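Local coordinates for tapirin (Caldicellulosiruptor kristjanssonii, PDB 6N2B), which probably binds cellulose and so attaches the thermophilic bacterium to plant biomass, through a C-terminal beta-helix domain that holds a calcium ion, at residues 219-224 with 527-532; 487-492 with 520-525; 476-481 with 506-511. One frame throughout, in Å; residues are numbered along the deposited sequence.

Contact 1: 219-224 with 527-532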
loop_
_atom_site.group_PDB
_atom_site.type_symbol
_atom_site.label_atom_id
_atom_site.label_comp_id
_atom_site.label_asym_id
_atom_site.label_seq_id
_atom_site.Cartn_x
_atom_site.Cartn_y
_atom_site.Cartn_z
ATOM N N TYR A 219 -9.339 4.788 -9.745
ATOM C CA TYR A 219 -8.577 4.362 -10.911
ATOM C C TYR A 219 -7.519 5.394 -11.287
ATOM O O TYR A 219 -7.803 6.593 -11.346
ATOM C CB TYR A 219 -9.546 4.161 -12.071
ATOM C CG TYR A 219 -8.920 3.723 -13.363
ATOM C CD1 TYR A 219 -8.513 2.407 -13.539
ATOM C CD2 TYR A 219 -8.771 4.618 -14.420
ATOM C CE1 TYR A 219 -7.962 1.996 -14.723
ATOM C CE2 TYR A 219 -8.221 4.217 -15.609
ATOM C CZ TYR A 219 -7.813 2.900 -15.763
ATOM O OH TYR A 219 -7.252 2.477 -16.953
ATOM N N LYS A 220 -6.301 4.919 -11.563
ATOM C CA LYS A 220 -5.152 5.782 -11.842
ATOM C C LYS A 220 -4.755 6.577 -10.602
ATOM O O LYS A 220 -5.085 7.758 -10.461
ATOM C CB LYS A 220 -5.444 6.720 -13.018
ATOM C CG LYS A 220 -4.677 6.379 -14.264
ATOM C CD LYS A 220 -3.250 6.949 -14.190
ATOM C CE LYS A 220 -2.449 6.700 -15.478
ATOM N NZ LYS A 220 -1.617 5.455 -15.435
ATOM N N PHE A 221 -4.066 5.928 -9.678
ATOM C CA PHE A 221 -3.644 6.576 -8.446
ATOM C C PHE A 221 -2.213 6.150 -8.199
ATOM O O PHE A 221 -1.924 4.953 -8.092
ATOM C CB PHE A 221 -4.543 6.184 -7.269
ATOM C CG PHE A 221 -4.282 6.959 -5.992
ATOM C CD1 PHE A 221 -3.362 6.502 -5.057
ATOM C CD2 PHE A 221 -5.000 8.109 -5.698
ATOM C CE1 PHE A 221 -3.144 7.196 -3.861
ATOM C CE2 PHE A 221 -4.774 8.809 -4.503
ATOM C CZ PHE A 221 -3.845 8.346 -3.590
ATOM N N THR A 222 -1.318 7.120 -8.162
ATOM C CA THR A 222 0.080 6.867 -7.871
ATOM C C THR A 222 0.409 7.535 -6.551
ATOM O O THR A 222 0.111 8.718 -6.360
ATOM C CB THR A 222 0.990 7.414 -8.967
ATOM O OG1 THR A 222 0.718 6.761 -10.213
ATOM C CG2 THR A 222 2.428 7.211 -8.574
ATOM N N VAL A 223 1.000 6.784 -5.636
ATOM C CA VAL A 223 1.646 7.361 -4.475
ATOM C C VAL A 223 3.152 7.161 -4.626
ATOM O O VAL A 223 3.626 6.058 -4.935
ATOM C CB VAL A 223 1.098 6.783 -3.161
ATOM C CG1 VAL A 223 1.007 5.284 -3.224
ATOM C CG2 VAL A 223 1.985 7.222 -2.019
ATOM N N ARG A 224 3.894 8.250 -4.463
ATOM C CA ARG A 224 5.329 8.293 -4.707
ATOM C C ARG A 224 5.996 8.745 -3.409
ATOM O O ARG A 224 5.920 9.926 -3.038
ATOM C CB ARG A 224 5.642 9.230 -5.875
ATOM C CG ARG A 224 7.109 9.530 -6.097
ATOM C CD ARG A 224 7.301 10.588 -7.201
ATOM N NE ARG A 224 6.692 10.168 -8.464
ATOM C CZ ARG A 224 7.363 9.559 -9.437
ATOM N NH1 ARG A 224 8.658 9.328 -9.279
ATOM N NH2 ARG A 224 6.745 9.187 -10.558
ATOM N N ILE A 527 -4.642 10.777 -10.078
ATOM C CA ILE A 527 -3.966 11.431 -8.964
ATOM C C ILE A 527 -2.515 10.982 -8.957
ATOM O O ILE A 527 -2.228 9.789 -9.086
ATOM C CB ILE A 527 -4.633 11.087 -7.624
ATOM C CG1 ILE A 527 -6.149 11.224 -7.730
ATOM C CG2 ILE A 527 -4.046 11.934 -6.508
ATOM C CD1 ILE A 527 -6.649 12.595 -7.570
ATOM N N GLU A 528 -1.606 11.924 -8.799
ATOM C CA GLU A 528 -0.209 11.635 -8.512
ATOM C C GLU A 528 0.043 12.269 -7.153
ATOM O O GLU A 528 0.233 13.483 -7.069
ATOM C CB GLU A 528 0.698 12.205 -9.596
ATOM C CG GLU A 528 2.177 12.384 -9.219
ATOM C CD GLU A 528 3.043 11.227 -9.679
ATOM O OE1 GLU A 528 2.633 10.528 -10.649
ATOM O OE2 GLU A 528 4.123 11.015 -9.064
ATOM N N LEU A 529 0.009 11.463 -6.091
ATOM C CA LEU A 529 0.238 11.946 -4.728
ATOM C C LEU A 529 1.711 11.758 -4.375
ATOM O O LEU A 529 2.175 10.630 -4.182
ATOM C CB LEU A 529 -0.648 11.209 -3.730
ATOM C CG LEU A 529 -0.294 11.403 -2.250
ATOM C CD1 LEU A 529 -0.496 12.842 -1.863
ATOM C CD2 LEU A 529 -1.144 10.540 -1.356
ATOM N N ILE A 530 2.449 12.854 -4.283
ATOM C CA ILE A 530 3.878 12.810 -3.979
ATOM C C ILE A 530 4.048 13.121 -2.499
ATOM O O ILE A 530 3.802 14.250 -2.067
ATOM C CB ILE A 530 4.673 13.801 -4.845
ATOM C CG1 ILE A 530 4.327 13.638 -6.322
ATOM C CG2 ILE A 530 6.164 13.641 -4.617
ATOM C CD1 ILE A 530 5.296 14.367 -7.238
ATOM N N TYR A 531 4.496 12.145 -1.716
ATOM C CA TYR A 531 4.639 12.370 -0.280
ATOM C C TYR A 531 5.653 13.483 -0.006
ATOM O O TYR A 531 6.733 13.527 -0.604
ATOM C CB TYR A 531 5.048 11.071 0.424
ATOM C CG TYR A 531 5.565 11.270 1.838
ATOM C CD1 TYR A 531 4.688 11.455 2.904
ATOM C CD2 TYR A 531 6.937 11.276 2.106
ATOM C CE1 TYR A 531 5.163 11.639 4.191
ATOM C CE2 TYR A 531 7.419 11.456 3.370
ATOM C CZ TYR A 531 6.533 11.646 4.419
ATOM O OH TYR A 531 7.013 11.835 5.704
ATOM N N LYS A 532 5.282 14.407 0.872
ATOM C CA LYS A 532 6.198 15.423 1.386
ATOM C C LYS A 532 5.907 15.604 2.868
ATOM O O LYS A 532 4.793 15.991 3.240
ATOM C CB LYS A 532 6.058 16.761 0.643
ATOM C CG LYS A 532 6.443 16.724 -0.838
ATOM C CD LYS A 532 7.957 16.792 -1.054
ATOM C CE LYS A 532 8.331 16.576 -2.521
ATOM N NZ LYS A 532 9.779 16.831 -2.852
HETATM O O HOH W 1 7.925 11.637 -2.393
#
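Arg224 O takes two donors: the backbone Tyr531 N at 2.9 Å and a water at 2.7 Å, which also donates to Tyr531 O and so bridges the ends of the two strands. The Arg224 side chain bends at chi3 (-57°), which turns NE toward Glu528; Arg224 NE donates to Glu528 OE2 over 2.8 Å in a nearly straight bond (166°) close to the guanidinium plane. The carboxylate and guanidinium planes are 26° apart, nearly coplanar, and this salt bridge ties neighbouring strands together on the face that also carries Thr222 and Ile530. The other oxygen, Glu528 OE1, rests against Thr222 CB at 3.9 Å. Strands 221-224 and 527-531 are parallel and in register, pairing Phe221 with Ile527 through to Arg224 with Ile530, as in the stacked coils of a beta-helix. Their backbones are joined alternately, Thr222 N to Ile527 O and Arg224 N to Leu529 O in one sense, Ile527 N to Lys220 O and Leu529 N to Thr222 O in the other. On the buried face the Phe221 ring approaches Ile527 obliquely, Phe221 CD2 lying 3.6 Å from Ile527 CB, while Phe221 CZ reaches Leu529 CD2 at 4.1 Å. Strand 240-250 pairs with the second edge of 221-224, and strand 504-508 with that of 527-531.

Contact 2: 487-492 with 520-525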
loop_
_atom_site.group_PDB
_atom_site.type_symbol
_atom_site.label_atom_id
_atom_site.label_comp_id
_atom_site.label_asym_id
_atom_site.label_seq_id
_atom_site.Cartn_x
_atom_site.Cartn_y
_atom_site.Cartn_z
ATOM N N ILE A 487 -13.246 12.039 -0.268
ATOM C CA ILE A 487 -12.703 13.158 -1.018
ATOM C C ILE A 487 -13.172 13.000 -2.455
ATOM O O ILE A 487 -13.060 11.910 -3.028
ATOM C CB ILE A 487 -11.171 13.198 -0.916
ATOM C CG1 ILE A 487 -10.767 13.591 0.508
ATOM C CG2 ILE A 487 -10.578 14.117 -1.958
ATOM C CD1 ILE A 487 -9.289 13.546 0.752
ATOM N N THR A 488 -13.741 14.066 -3.021
ATOM C CA THR A 488 -14.334 13.991 -4.351
ATOM C C THR A 488 -13.879 15.175 -5.182
ATOM O O THR A 488 -14.138 16.322 -4.819
ATOM C CB THR A 488 -15.860 13.971 -4.300
ATOM O OG1 THR A 488 -16.309 12.797 -3.612
ATOM C CG2 THR A 488 -16.397 13.943 -5.707
ATOM N N PHE A 489 -13.237 14.900 -6.307
ATOM C CA PHE A 489 -12.836 15.929 -7.244
ATOM C C PHE A 489 -13.729 15.767 -8.472
ATOM O O PHE A 489 -13.450 14.964 -9.364
ATOM C CB PHE A 489 -11.365 15.802 -7.552
ATOM C CG PHE A 489 -10.476 16.024 -6.351
ATOM C CD1 PHE A 489 -10.735 17.057 -5.458
ATOM C CD2 PHE A 489 -9.389 15.193 -6.105
ATOM C CE1 PHE A 489 -9.919 17.261 -4.347
ATOM C CE2 PHE A 489 -8.563 15.396 -5.009
ATOM C CZ PHE A 489 -8.825 16.428 -4.130
ATOM N N SER A 490 -14.826 16.532 -8.493
ATOM C CA SER A 490 -15.846 16.430 -9.537
ATOM C C SER A 490 -15.443 17.102 -10.834
ATOM O O SER A 490 -16.012 16.787 -11.890
ATOM C CB SER A 490 -17.162 17.060 -9.063
ATOM O OG SER A 490 -18.011 16.073 -8.504
ATOM N N ASN A 491 -14.499 18.014 -10.765
ATOM C CA ASN A 491 -14.067 18.854 -11.857
ATOM C C ASN A 491 -12.588 19.171 -11.656
ATOM O O ASN A 491 -12.207 20.343 -11.546
ATOM C CB ASN A 491 -14.921 20.119 -11.895
ATOM C CG ASN A 491 -15.153 20.607 -13.298
ATOM O OD1 ASN A 491 -14.745 19.957 -14.264
ATOM N ND2 ASN A 491 -15.804 21.761 -13.430
ATOM N N PRO A 492 -11.726 18.155 -11.601
ATOM C CA PRO A 492 -10.331 18.402 -11.189
ATOM C C PRO A 492 -9.587 19.461 -12.002
ATOM O O PRO A 492 -8.653 20.067 -11.462
ATOM C CB PRO A 492 -9.672 17.021 -11.338
ATOM C CG PRO A 492 -10.602 16.221 -12.193
ATOM C CD PRO A 492 -11.971 16.734 -11.904
ATOM N N ILE A 520 -11.644 7.935 -2.627
ATOM C CA ILE A 520 -11.272 9.047 -3.492
ATOM C C ILE A 520 -12.023 8.865 -4.793
ATOM O O ILE A 520 -12.002 7.776 -5.378
ATOM C CB ILE A 520 -9.755 9.095 -3.744
ATOM C CG1 ILE A 520 -9.009 8.609 -2.522
ATOM C CG2 ILE A 520 -9.286 10.512 -4.113
ATOM C CD1 ILE A 520 -7.548 8.619 -2.702
ATOM N N ASN A 521 -12.703 9.911 -5.236
ATOM C CA ASN A 521 -13.403 9.898 -6.509
ATOM C C ASN A 521 -12.958 11.097 -7.316
ATOM O O ASN A 521 -12.767 12.181 -6.765
ATOM C CB ASN A 521 -14.906 9.936 -6.324
ATOM C CG ASN A 521 -15.426 8.705 -5.623
ATOM O OD1 ASN A 521 -15.201 7.578 -6.076
ATOM N ND2 ASN A 521 -16.129 8.907 -4.505
ATOM N N ILE A 522 -12.785 10.905 -8.620
ATOM C CA ILE A 522 -12.349 11.986 -9.486
ATOM C C ILE A 522 -12.817 11.658 -10.890
ATOM O O ILE A 522 -12.878 10.489 -11.281
ATOM C CB ILE A 522 -10.815 12.178 -9.403
ATOM C CG1 ILE A 522 -10.347 13.252 -10.376
ATOM C CG2 ILE A 522 -10.128 10.896 -9.688
ATOM C CD1 ILE A 522 -8.884 13.615 -10.221
ATOM N N SER A 523 -13.160 12.697 -11.643
ATOM C CA SER A 523 -13.742 12.571 -12.972
ATOM C C SER A 523 -12.728 13.017 -14.015
ATOM O O SER A 523 -12.346 14.192 -14.046
ATOM C CB SER A 523 -15.011 13.409 -13.077
ATOM O OG SER A 523 -15.695 13.383 -11.837
ATOM N N GLY A 524 -12.300 12.083 -14.863
ATOM C CA GLY A 524 -11.473 12.423 -16.003
ATOM C C GLY A 524 -10.040 12.808 -15.709
ATOM O O GLY A 524 -9.472 13.615 -16.452
ATOM N N ALA A 525 -9.428 12.250 -14.662
ATOM C CA ALA A 525 -8.023 12.526 -14.367
ATOM C C ALA A 525 -7.515 11.547 -13.317
ATOM O O ALA A 525 -8.289 11.011 -12.524
ATOM C CB ALA A 525 -7.815 13.969 -13.884
#
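The Phe489 ring is met obliquely from the partner strand by Ile522 CD1 and the backbone Asn521 O, while from its own strand Ile487 CG2 sits 3.6 Å above one face of the Phe489 ring, offset toward the rim. Phe489 projects on the buried face of a short parallel sheet, one side of the beta-helix, in which strands 487-489 and 520-522 run side by side in register; chi1 of -64° sets its CG anti to the carbonyl carbon, beside the backbone N. Below the ring, Phe489 CB lies 3.9 Å from Ile522 CG1. Leu462 of helix 459-470 and Leu505, Ile507 and Ile527 of the neighbouring strands also touch the Phe489 side chain. On the opposite face the flat Asn521 amide crosses the Thr488 side chain, Asn521 ND2 standing 4.0 Å from Thr488 OG1, a contact rather than a bond. Beyond the strands the two loops close on each other through Pro492. Pro492 CG packs 3.5 Å from Ile522 CG1 and also touches Ala525 CB, while Pro492 CD lies 3.3 Å from Ser523 O and Pro492 CB meets Ile522 CD1. An alanine here would probably open a gap beside Ile522 CG1 and Ala525 CB and leave the 490-492 turn freer to move, since ring atoms CG and CD would be gone. The backbones are joined by Asn521 N to Ile487 O and by an almost straight bond (174°) from Phe489 N to Asn521 O at 2.8 Å. Past these, Ser523 N reaches Phe489 O over 3.2 Å with an N-H...O angle of 142°, although the donor lies nearly in line with the carbonyl.

Contact 3: 476-481 with 506-511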
loop_
_atom_site.group_PDB
_atom_site.type_symbol
_atom_site.label_atom_id
_atom_site.label_comp_id
_atom_site.label_asym_id
_atom_site.label_seq_id
_atom_site.Cartn_x
_atom_site.Cartn_y
_atom_site.Cartn_z
ATOM N N ASN A 476 2.199 25.224 -6.686
ATOM C CA ASN A 476 3.223 24.530 -5.915
ATOM C C ASN A 476 2.846 24.321 -4.443
ATOM O O ASN A 476 3.684 23.843 -3.670
ATOM C CB ASN A 476 4.574 25.276 -6.036
ATOM C CG ASN A 476 4.669 26.541 -5.145
ATOM O OD1 ASN A 476 3.686 26.993 -4.553
ATOM N ND2 ASN A 476 5.873 27.103 -5.050
ATOM N N VAL A 477 1.616 24.644 -4.033
ATOM C CA VAL A 477 1.286 24.576 -2.608
ATOM C C VAL A 477 1.324 23.130 -2.121
ATOM O O VAL A 477 0.873 22.206 -2.806
ATOM C CB VAL A 477 -0.068 25.248 -2.301
ATOM C CG1 VAL A 477 -1.227 24.530 -2.963
ATOM C CG2 VAL A 477 -0.285 25.306 -0.803
ATOM N N ARG A 478 1.931 22.923 -0.958
ATOM C CA ARG A 478 1.935 21.623 -0.304
ATOM C C ARG A 478 0.614 21.457 0.428
ATOM O O ARG A 478 0.258 22.287 1.278
ATOM C CB ARG A 478 3.109 21.509 0.665
ATOM C CG ARG A 478 4.464 21.628 0.006
ATOM C CD ARG A 478 4.889 20.271 -0.496
ATOM N NE ARG A 478 5.904 20.357 -1.540
ATOM C CZ ARG A 478 7.206 20.452 -1.305
ATOM N NH1 ARG A 478 7.664 20.478 -0.062
ATOM N NH2 ARG A 478 8.041 20.535 -2.322
ATOM N N LEU A 479 -0.102 20.384 0.106
ATOM C CA LEU A 479 -1.461 20.159 0.572
ATOM C C LEU A 479 -1.516 18.931 1.475
ATOM O O LEU A 479 -1.076 17.845 1.087
ATOM C CB LEU A 479 -2.385 19.977 -0.624
ATOM C CG LEU A 479 -3.700 20.718 -0.731
ATOM C CD1 LEU A 479 -4.608 19.932 -1.663
ATOM C CD2 LEU A 479 -4.324 20.897 0.633
ATOM N N TYR A 480 -2.054 19.106 2.673
ATOM C CA TYR A 480 -2.297 18.019 3.616
ATOM C C TYR A 480 -3.805 17.956 3.856
ATOM O O TYR A 480 -4.386 18.875 4.447
ATOM C CB TYR A 480 -1.517 18.244 4.911
ATOM C CG TYR A 480 -0.065 18.333 4.623
ATOM C CD1 TYR A 480 0.500 19.527 4.194
ATOM C CD2 TYR A 480 0.751 17.195 4.706
ATOM C CE1 TYR A 480 1.842 19.597 3.876
ATOM C CE2 TYR A 480 2.089 17.257 4.396
ATOM C CZ TYR A 480 2.631 18.456 3.980
ATOM O OH TYR A 480 3.968 18.522 3.668
ATOM N N LEU A 481 -4.444 16.905 3.348
ATOM C CA LEU A 481 -5.888 16.758 3.440
ATOM C C LEU A 481 -6.201 15.814 4.583
ATOM O O LEU A 481 -5.682 14.692 4.617
ATOM C CB LEU A 481 -6.483 16.205 2.139
ATOM C CG LEU A 481 -6.072 16.802 0.789
ATOM C CD1 LEU A 481 -6.601 15.984 -0.383
ATOM C CD2 LEU A 481 -6.549 18.230 0.685
ATOM N N VAL A 506 -1.794 16.687 -9.225
ATOM C CA VAL A 506 -0.541 16.429 -8.513
ATOM C C VAL A 506 -0.630 17.033 -7.106
ATOM O O VAL A 506 -0.431 18.237 -6.906
ATOM C CB VAL A 506 0.663 16.959 -9.292
ATOM C CG1 VAL A 506 1.924 16.742 -8.503
ATOM C CG2 VAL A 506 0.757 16.264 -10.641
ATOM N N ILE A 507 -0.910 16.199 -6.111
ATOM C CA ILE A 507 -0.939 16.625 -4.721
ATOM C C ILE A 507 0.390 16.271 -4.068
ATOM O O ILE A 507 0.740 15.089 -3.959
ATOM C CB ILE A 507 -2.097 15.972 -3.960
ATOM C CG1 ILE A 507 -3.434 16.312 -4.628
ATOM C CG2 ILE A 507 -2.064 16.413 -2.505
ATOM C CD1 ILE A 507 -4.494 15.255 -4.434
ATOM N N GLU A 508 1.117 17.288 -3.610
ATOM C CA GLU A 508 2.362 17.108 -2.874
ATOM C C GLU A 508 2.071 17.352 -1.394
ATOM O O GLU A 508 1.758 18.486 -0.998
ATOM C CB GLU A 508 3.433 18.069 -3.379
ATOM C CG GLU A 508 3.697 18.006 -4.880
ATOM C CD GLU A 508 5.101 18.512 -5.257
ATOM O OE1 GLU A 508 5.958 18.597 -4.354
ATOM O OE2 GLU A 508 5.356 18.817 -6.448
ATOM N N GLY A 509 2.189 16.299 -0.573
ATOM C CA GLY A 509 1.864 16.381 0.842
ATOM C C GLY A 509 1.418 15.038 1.386
ATOM O O GLY A 509 2.224 14.107 1.397
ATOM N N ALA A 510 0.168 14.902 1.835
ATOM C CA ALA A 510 -0.294 13.633 2.392
ATOM C C ALA A 510 -1.791 13.721 2.656
ATOM O O ALA A 510 -2.362 14.808 2.713
ATOM C CB ALA A 510 0.444 13.258 3.684
ATOM N N ILE A 511 -2.414 12.557 2.825
ATOM C CA ILE A 511 -3.856 12.436 3.000
ATOM C C ILE A 511 -4.115 11.573 4.229
ATOM O O ILE A 511 -3.666 10.423 4.294
ATOM C CB ILE A 511 -4.535 11.836 1.756
ATOM C CG1 ILE A 511 -4.146 12.644 0.514
ATOM C CG2 ILE A 511 -6.035 11.805 1.916
ATOM C CD1 ILE A 511 -4.557 12.014 -0.805
HETATM O O HOH W 2 0.446 19.992 -4.251
#
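Arg478 starts close to its partner strand, Arg478 CB lying 3.7 Å from Glu508 O. The bend at chi2 (-86°) brings Arg478 CD to 3.6 Å from Glu508 O and near Glu508 CB. Arg478 NE then donates to Glu508 OE1 in a weak, bent hydrogen bond (3.3 Å) within a salt bridge, and Arg478 NH2 stands 3.5 Å from Glu508 OE1; guanidinium and carboxylate planes are 16° apart. Glu508 O also accepts Leu479 N at 2.9 Å. At Gly509 the chain turns a corner between two faces of the beta-helix, with a positive phi (152°) at which a side chain would probably be jammed against the preceding carbonyl. The bare Gly509 CA sits over one face of the Tyr480 ring, 4.0 Å from its centroid, in a CH-pi contact, while Tyr480 OH hydrogen-bonds to Lys532 O. Past the corner, Ala510 N donates to Leu479 O and Leu481 N to Ala510 O. A water bridges Val477 O to Glu508 N. Strand 448-453 pairs with the second edge of 478-481; inside, Leu481 and Ile511 pack on Ile487 of strand 487-489, and Ile507 on Leu529 of strand 526-531.

How the contacts relate
Along the chain the segments run 219-224, 476-481, 487-492, 506-511, 520-525, 527-532, so contacts 2 and 3 alternate and both fall between the two halves of contact 1. Their centres lie about 14 Å (1 and 2), 10 Å (1 and 3) and 15 Å (2 and 3) apart. Contact 3 reaches the face of contact 1 through strand 504-508, which neighbours 526-531, then turns at Gly509 to the face where 478-483 pairs with 510-513; contact 2 belongs to another side of the coil. Inside, Ile527 CD1 meets Ile522 CD1 at 3.6 Å. Contact 1 joins the C-terminal strands, on the calcium-bearing side of the domain, to the early strands of the beta-helix, since 221-224 pairs in turn with 240-250.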